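Local coordinates for substrate binding periplasmic protein (Ralstonia solanacearum, PDB 3LOP) that probably binds leucine or related amino acids in the periplasm and passes them to a membrane transporter, at residues I265-R270 against E288-A293; L319-V324 against T329-D334. One frame throughout, in Å; residues are numbered along the deposited sequence.

Contact 1: residues I265-R270 against E288-A293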
loop_
_atom_site.group_PDB
_atom_site.type_symbol
_atom_site.label_atom_id
_atom_site.label_comp_id
_atom_site.label_asym_id
_atom_site.label_seq_id
_atom_site.Cartn_x
_atom_site.Cartn_y
_atom_site.Cartn_z
ATOM N N ILE A 265 2.584 -12.461 10.708
ATOM C CA ILE A 265 2.977 -11.546 11.771
ATOM C C ILE A 265 3.990 -12.239 12.675
ATOM O O ILE A 265 4.959 -11.622 13.127
ATOM C CB ILE A 265 1.749 -11.083 12.590
ATOM C CG1 ILE A 265 0.740 -10.399 11.656
ATOM C CG2 ILE A 265 2.179 -10.129 13.696
ATOM C CD1 ILE A 265 1.322 -9.259 10.805
ATOM N N ARG A 266 3.777 -13.527 12.931
ATOM C CA ARG A 266 4.721 -14.260 13.758
ATOM C C ARG A 266 6.078 -14.331 13.066
ATOM O O ARG A 266 7.109 -14.153 13.713
ATOM C CB ARG A 266 4.202 -15.668 14.086
ATOM C CG ARG A 266 3.206 -15.650 15.238
ATOM C CD ARG A 266 2.907 -17.027 15.812
ATOM N NE ARG A 266 2.005 -17.814 14.980
ATOM C CZ ARG A 266 2.393 -18.786 14.162
ATOM N NH1 ARG A 266 3.678 -19.095 14.057
ATOM N NH2 ARG A 266 1.492 -19.460 13.461
ATOM N N GLU A 267 6.089 -14.570 11.756
ATOM C CA GLU A 267 7.364 -14.635 11.047
ATOM C C GLU A 267 8.056 -13.272 11.056
ATOM O O GLU A 267 9.279 -13.184 11.182
ATOM C CB GLU A 267 7.184 -15.118 9.600
ATOM C CG GLU A 267 8.536 -15.442 8.949
ATOM C CD GLU A 267 8.462 -15.801 7.477
ATOM O OE1 GLU A 267 7.353 -15.810 6.903
ATOM O OE2 GLU A 267 9.533 -16.075 6.892
ATOM N N PHE A 268 7.270 -12.206 10.927
ATOM C CA PHE A 268 7.817 -10.856 10.939
ATOM C C PHE A 268 8.516 -10.602 12.274
ATOM O O PHE A 268 9.643 -10.118 12.306
ATOM C CB PHE A 268 6.691 -9.832 10.720
ATOM C CG PHE A 268 7.170 -8.407 10.594
ATOM C CD1 PHE A 268 7.596 -7.691 11.711
ATOM C CD2 PHE A 268 7.175 -7.775 9.353
ATOM C CE1 PHE A 268 8.018 -6.363 11.593
ATOM C CE2 PHE A 268 7.595 -6.452 9.224
ATOM C CZ PHE A 268 8.017 -5.745 10.348
ATOM N N ASN A 269 7.848 -10.945 13.372
ATOM C CA ASN A 269 8.434 -10.740 14.692
ATOM C C ASN A 269 9.649 -11.625 14.933
ATOM O O ASN A 269 10.611 -11.195 15.570
ATOM C CB ASN A 269 7.387 -10.962 15.788
ATOM C CG ASN A 269 6.412 -9.811 15.889
ATOM O OD1 ASN A 269 6.777 -8.660 15.646
ATOM N ND2 ASN A 269 5.176 -10.106 16.261
ATOM N N ARG A 270 9.613 -12.856 14.429
ATOM C CA ARG A 270 10.757 -13.747 14.594
ATOM C C ARG A 270 11.926 -13.206 13.774
ATOM O O ARG A 270 13.073 -13.228 14.219
ATOM C CB ARG A 270 10.420 -15.177 14.145
ATOM C CG ARG A 270 9.466 -15.951 15.066
ATOM C CD ARG A 270 9.926 -15.929 16.522
ATOM N NE ARG A 270 9.343 -14.806 17.256
ATOM C CZ ARG A 270 9.980 -14.093 18.182
ATOM N NH1 ARG A 270 11.234 -14.372 18.499
ATOM N NH2 ARG A 270 9.353 -13.100 18.801
ATOM N N GLU A 288 3.441 -5.056 4.511
ATOM C CA GLU A 288 3.241 -5.037 3.066
ATOM C C GLU A 288 4.585 -5.243 2.358
ATOM O O GLU A 288 4.676 -5.983 1.382
ATOM C CB GLU A 288 2.618 -3.704 2.631
ATOM C CG GLU A 288 2.162 -3.678 1.179
ATOM C CD GLU A 288 1.499 -2.365 0.789
ATOM O OE1 GLU A 288 0.997 -1.655 1.688
ATOM O OE2 GLU A 288 1.468 -2.050 -0.419
ATOM N N GLY A 289 5.631 -4.593 2.863
ATOM C CA GLY A 289 6.947 -4.739 2.262
ATOM C C GLY A 289 7.507 -6.137 2.468
ATOM O O GLY A 289 8.139 -6.707 1.573
ATOM N N PHE A 290 7.286 -6.675 3.663
ATOM C CA PHE A 290 7.730 -8.016 4.042
ATOM C C PHE A 290 7.071 -9.038 3.105
ATOM O O PHE A 290 7.738 -9.915 2.542
ATOM C CB PHE A 290 7.306 -8.268 5.496
ATOM C CG PHE A 290 7.919 -9.489 6.135
ATOM C CD1 PHE A 290 9.185 -9.432 6.713
ATOM C CD2 PHE A 290 7.203 -10.675 6.214
ATOM C CE1 PHE A 290 9.724 -10.546 7.370
ATOM C CE2 PHE A 290 7.732 -11.795 6.866
ATOM C CZ PHE A 290 8.993 -11.728 7.444
ATOM N N VAL A 291 5.759 -8.905 2.935
ATOM C CA VAL A 291 4.988 -9.802 2.078
ATOM C C VAL A 291 5.414 -9.717 0.614
ATOM O O VAL A 291 5.572 -10.740 -0.054
ATOM C CB VAL A 291 3.471 -9.503 2.203
ATOM C CG1 VAL A 291 2.690 -10.216 1.111
ATOM C CG2 VAL A 291 2.968 -9.961 3.569
ATOM N N ALA A 292 5.603 -8.501 0.112
ATOM C CA ALA A 292 6.014 -8.332 -1.276
ATOM C C ALA A 292 7.368 -8.994 -1.498
ATOM O O ALA A 292 7.575 -9.697 -2.491
ATOM C CB ALA A 292 6.084 -6.855 -1.628
ATOM N N ALA A 293 8.285 -8.778 -0.560
ATOM C CA ALA A 293 9.616 -9.362 -0.663
ATOM C C ALA A 293 9.557 -10.887 -0.655
ATOM O O ALA A 293 10.274 -11.540 -1.409
ATOM C CB ALA A 293 10.498 -8.865 0.479
#
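Phe290 reaches out from helix 284-303 and lays its ring against the backbone and side chain of Phe268 on helix 263-275. It carries most of the contact. Its CG stands anti to the backbone N (chi1 -168°), which carries the ring toward helix 263-275. One face of this ring meets two parts of Phe268. The CA of Phe268 sits over that face, 4.2 Å from the centroid of the Phe290 ring, as a CH-pi contact. CD2 of Phe268 rests on the same face, 3.7 Å from Phe290 CD1. The two rings are neither stacked nor edge-to-face. Their centroids are 5.2 Å apart and their planes are inclined at 52°. Phe268 has nearly the same first torsion, which turns its ring obliquely across the root of Phe290, with Phe268 CD2 3.9 Å from Phe290 CB.

The two helices belong to the two-lobed periplasmic binding protein fold. They pack on helix 19-38, which follows strand 6-12 of the five-stranded parallel sheet. Tyr32 of that helix meets the Phe290 ring edge-to-face, and Leu31 touches Phe268. The aromatic pair is therefore buried among three helices.

Glu267 closes the outer end of the Phe290 ring. Its chain is extended, and Glu267 CG comes within 4.0 Å of Phe290 CZ. The carboxylate stands almost upright to the ring, with the planes 88° apart, and Glu267 OE1 is 4.0 Å from Phe290 CE2. This touch is van der Waals in kind. The charge is met by Lys294, which forms a salt bridge with OE1, while Trp35 donates a hydrogen bond to OE2. A bound manganese ion also lies about 4 Å from the Glu267 side chain. Both protein partners limit how the carboxylate can turn beside the ring.

Contact 2: residues L319-V324 against T329-D334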
loop_
_atom_site.group_PDB
_atom_site.type_symbol
_atom_site.label_atom_id
_atom_site.label_comp_id
_atom_site.label_asym_id
_atom_site.label_seq_id
_atom_site.Cartn_x
_atom_site.Cartn_y
_atom_site.Cartn_z
ATOM N N LEU A 319 2.881 -18.180 -10.429
ATOM C CA LEU A 319 2.592 -18.397 -9.015
ATOM C C LEU A 319 1.083 -18.613 -8.920
ATOM O O LEU A 319 0.305 -17.711 -9.236
ATOM C CB LEU A 319 2.991 -17.175 -8.174
ATOM C CG LEU A 319 4.483 -16.881 -7.993
ATOM C CD1 LEU A 319 4.641 -15.690 -7.059
ATOM C CD2 LEU A 319 5.200 -18.097 -7.417
ATOM N N ARG A 320 0.674 -19.808 -8.500
ATOM C CA ARG A 320 -0.747 -20.136 -8.381
ATOM C C ARG A 320 -1.084 -20.483 -6.938
ATOM O O ARG A 320 -0.878 -21.612 -6.494
ATOM C CB ARG A 320 -1.096 -21.319 -9.297
ATOM C CG ARG A 320 -2.591 -21.664 -9.377
ATOM C CD ARG A 320 -3.399 -20.480 -9.873
ATOM N NE ARG A 320 -4.647 -20.854 -10.543
ATOM C CZ ARG A 320 -5.736 -21.323 -9.940
ATOM N NH1 ARG A 320 -5.761 -21.494 -8.625
ATOM N NH2 ARG A 320 -6.815 -21.600 -10.657
ATOM N N ASP A 321 -1.592 -19.495 -6.213
ATOM C CA ASP A 321 -1.972 -19.650 -4.815
ATOM C C ASP A 321 -0.797 -19.936 -3.885
ATOM O O ASP A 321 -0.896 -20.769 -2.979
ATOM C CB ASP A 321 -3.030 -20.746 -4.666
ATOM C CG ASP A 321 -4.224 -20.529 -5.572
ATOM O OD1 ASP A 321 -4.793 -19.416 -5.560
ATOM O OD2 ASP A 321 -4.596 -21.474 -6.297
ATOM N N TYR A 322 0.318 -19.249 -4.107
ATOM C CA TYR A 322 1.473 -19.420 -3.239
ATOM C C TYR A 322 1.087 -18.820 -1.886
ATOM O O TYR A 322 0.661 -17.666 -1.811
ATOM C CB TYR A 322 2.692 -18.694 -3.816
ATOM C CG TYR A 322 3.805 -18.518 -2.816
ATOM C CD1 TYR A 322 4.407 -19.621 -2.207
ATOM C CD2 TYR A 322 4.226 -17.245 -2.441
ATOM C CE1 TYR A 322 5.399 -19.454 -1.245
ATOM C CE2 TYR A 322 5.214 -17.068 -1.483
ATOM C CZ TYR A 322 5.794 -18.173 -0.887
ATOM O OH TYR A 322 6.763 -17.986 0.074
ATOM N N ASP A 323 1.240 -19.609 -0.826
ATOM C CA ASP A 323 0.884 -19.194 0.533
ATOM C C ASP A 323 2.059 -18.526 1.248
ATOM O O ASP A 323 3.057 -19.177 1.553
ATOM C CB ASP A 323 0.443 -20.426 1.334
ATOM C CG ASP A 323 -0.348 -20.075 2.584
ATOM O OD1 ASP A 323 -0.175 -18.967 3.129
ATOM O OD2 ASP A 323 -1.144 -20.929 3.031
ATOM N N VAL A 324 1.929 -17.230 1.519
ATOM C CA VAL A 324 2.969 -16.478 2.211
ATOM C C VAL A 324 2.881 -16.797 3.705
ATOM O O VAL A 324 3.810 -16.532 4.476
ATOM C CB VAL A 324 2.776 -14.960 1.988
ATOM C CG1 VAL A 324 3.831 -14.177 2.736
ATOM C CG2 VAL A 324 2.843 -14.647 0.499
ATOM N N THR A 329 -2.706 -16.099 0.205
ATOM C CA THR A 329 -2.169 -16.638 -1.035
ATOM C C THR A 329 -2.144 -15.643 -2.179
ATOM O O THR A 329 -2.947 -14.715 -2.231
ATOM C CB THR A 329 -2.980 -17.865 -1.476
ATOM O OG1 THR A 329 -4.363 -17.503 -1.593
ATOM C CG2 THR A 329 -2.841 -18.983 -0.457
ATOM N N VAL A 330 -1.214 -15.862 -3.102
ATOM C CA VAL A 330 -1.061 -15.005 -4.262
ATOM C C VAL A 330 -1.164 -15.830 -5.541
ATOM O O VAL A 330 -0.510 -16.865 -5.681
ATOM C CB VAL A 330 0.302 -14.286 -4.225
ATOM C CG1 VAL A 330 0.441 -13.367 -5.423
ATOM C CG2 VAL A 330 0.436 -13.503 -2.927
ATOM N N ASP A 331 -2.003 -15.372 -6.462
ATOM C CA ASP A 331 -2.196 -16.042 -7.743
ATOM C C ASP A 331 -2.023 -15.014 -8.857
ATOM O O ASP A 331 -2.885 -14.157 -9.057
ATOM C CB ASP A 331 -3.600 -16.662 -7.801
ATOM C CG ASP A 331 -3.943 -17.214 -9.173
ATOM O OD1 ASP A 331 -3.019 -17.393 -9.991
ATOM O OD2 ASP A 331 -5.141 -17.478 -9.429
ATOM N N PHE A 332 -0.902 -15.096 -9.572
ATOM C CA PHE A 332 -0.628 -14.164 -10.662
ATOM C C PHE A 332 -0.972 -14.733 -12.034
ATOM O O PHE A 332 -0.687 -14.102 -13.050
ATOM C CB PHE A 332 0.851 -13.750 -10.679
ATOM C CG PHE A 332 1.268 -12.873 -9.528
ATOM C CD1 PHE A 332 0.484 -11.794 -9.124
ATOM C CD2 PHE A 332 2.485 -13.089 -8.893
ATOM C CE1 PHE A 332 0.914 -10.940 -8.104
ATOM C CE2 PHE A 332 2.926 -12.239 -7.873
ATOM C CZ PHE A 332 2.137 -11.163 -7.480
ATOM N N THR A 333 -1.576 -15.918 -12.080
ATOM C CA THR A 333 -1.911 -16.519 -13.371
ATOM C C THR A 333 -2.983 -15.734 -14.126
ATOM O O THR A 333 -3.041 -15.779 -15.356
ATOM C CB THR A 333 -2.352 -17.996 -13.222
ATOM O OG1 THR A 333 -3.533 -18.079 -12.420
ATOM C CG2 THR A 333 -1.240 -18.810 -12.580
ATOM N N ASP A 334 -3.829 -15.020 -13.388
ATOM C CA ASP A 334 -4.873 -14.189 -13.985
ATOM C C ASP A 334 -4.387 -12.751 -13.832
ATOM O O ASP A 334 -4.490 -12.168 -12.753
ATOM C CB ASP A 334 -6.199 -14.367 -13.240
ATOM C CG ASP A 334 -7.315 -13.518 -13.825
ATOM O OD1 ASP A 334 -7.039 -12.728 -14.756
ATOM O OD2 ASP A 334 -8.467 -13.640 -13.357
HETATM O O HOH W 1 -4.641 -20.401 -13.194
HETATM O O HOH W 2 -4.417 -17.146 -4.258
HETATM O O HOH W 3 -6.541 -18.396 -7.255
#
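The guanidinium of Arg320 has Asp331 OD2 over one face, while Asp321 OD2 and a water lie in plane at its edge. The face contact is a salt bridge of charges alone, with Arg320 NE 3.6 Å from Asp331 OD2 and no N-H aimed at it. At the edge, Arg320 NH1 makes a salt bridge with a hydrogen bond of 2.6 Å to the syn side of Asp321 OD2. The edge water accepts from Arg320 NE and donates to Thr333 OG1. The chain of Arg320 bends at chi2 (59°), which lays CD against the Asp331 carboxylate. The Phe332 ring has Val330 CG1 on one face. Leu319 lies alongside, its CD1 3.8 Å from Phe332 CD2, and Phe119 meets the ring edge-to-face.

The backbone is a short antiparallel hairpin with a G1 beta bulge, in which Asp321 and Tyr322 both face Val330. Asp321 takes the left-handed backbone conformation of that bulge. Tyr322 and Val330 form a hydrogen-bonded pair, with Val330 N 2.9 Å from Tyr322 O. Beyond the bulge, Phe332 N bonds to Leu319 O at 2.9 Å.

Asp331 OD1 accepts twice. Thr333 N reaches Asp331 OD1 from above the carboxylate plane at 2.9 Å, making an Asx turn. Thr333 OG1 donates to the syn lone pair of Asp331 OD1 at 2.6 Å. These bonds fix the rotation of the carboxylate under Arg320. Asp321 OD1 and Asp331 OD2 stand 4.3 Å apart. One water donates to both, and Arg320 probably offsets their like charges.

Contact 1 comes first along the chain, and contact 2 follows it without overlap. Their centres are about 17 Å apart, and their nearest atoms about 4 Å. Helix 284-303 connects them. It supplies one side of contact 1, and further along it Val295, Glu298 and Arg302 pack against the hairpin 319-334. Lys294 serves both, with a salt bridge to Glu267 and a hydrogen bond to Val324 O. Contact 1 packs on helix 19-38 and contact 2 touches Phe119 of outer strand 118-119, which places both in the lobe built on the five-stranded sheet. The helix also carries Arg285 of the leucine pocket, salt-bridged to Glu288. This places one end of the shared helix beside that pocket.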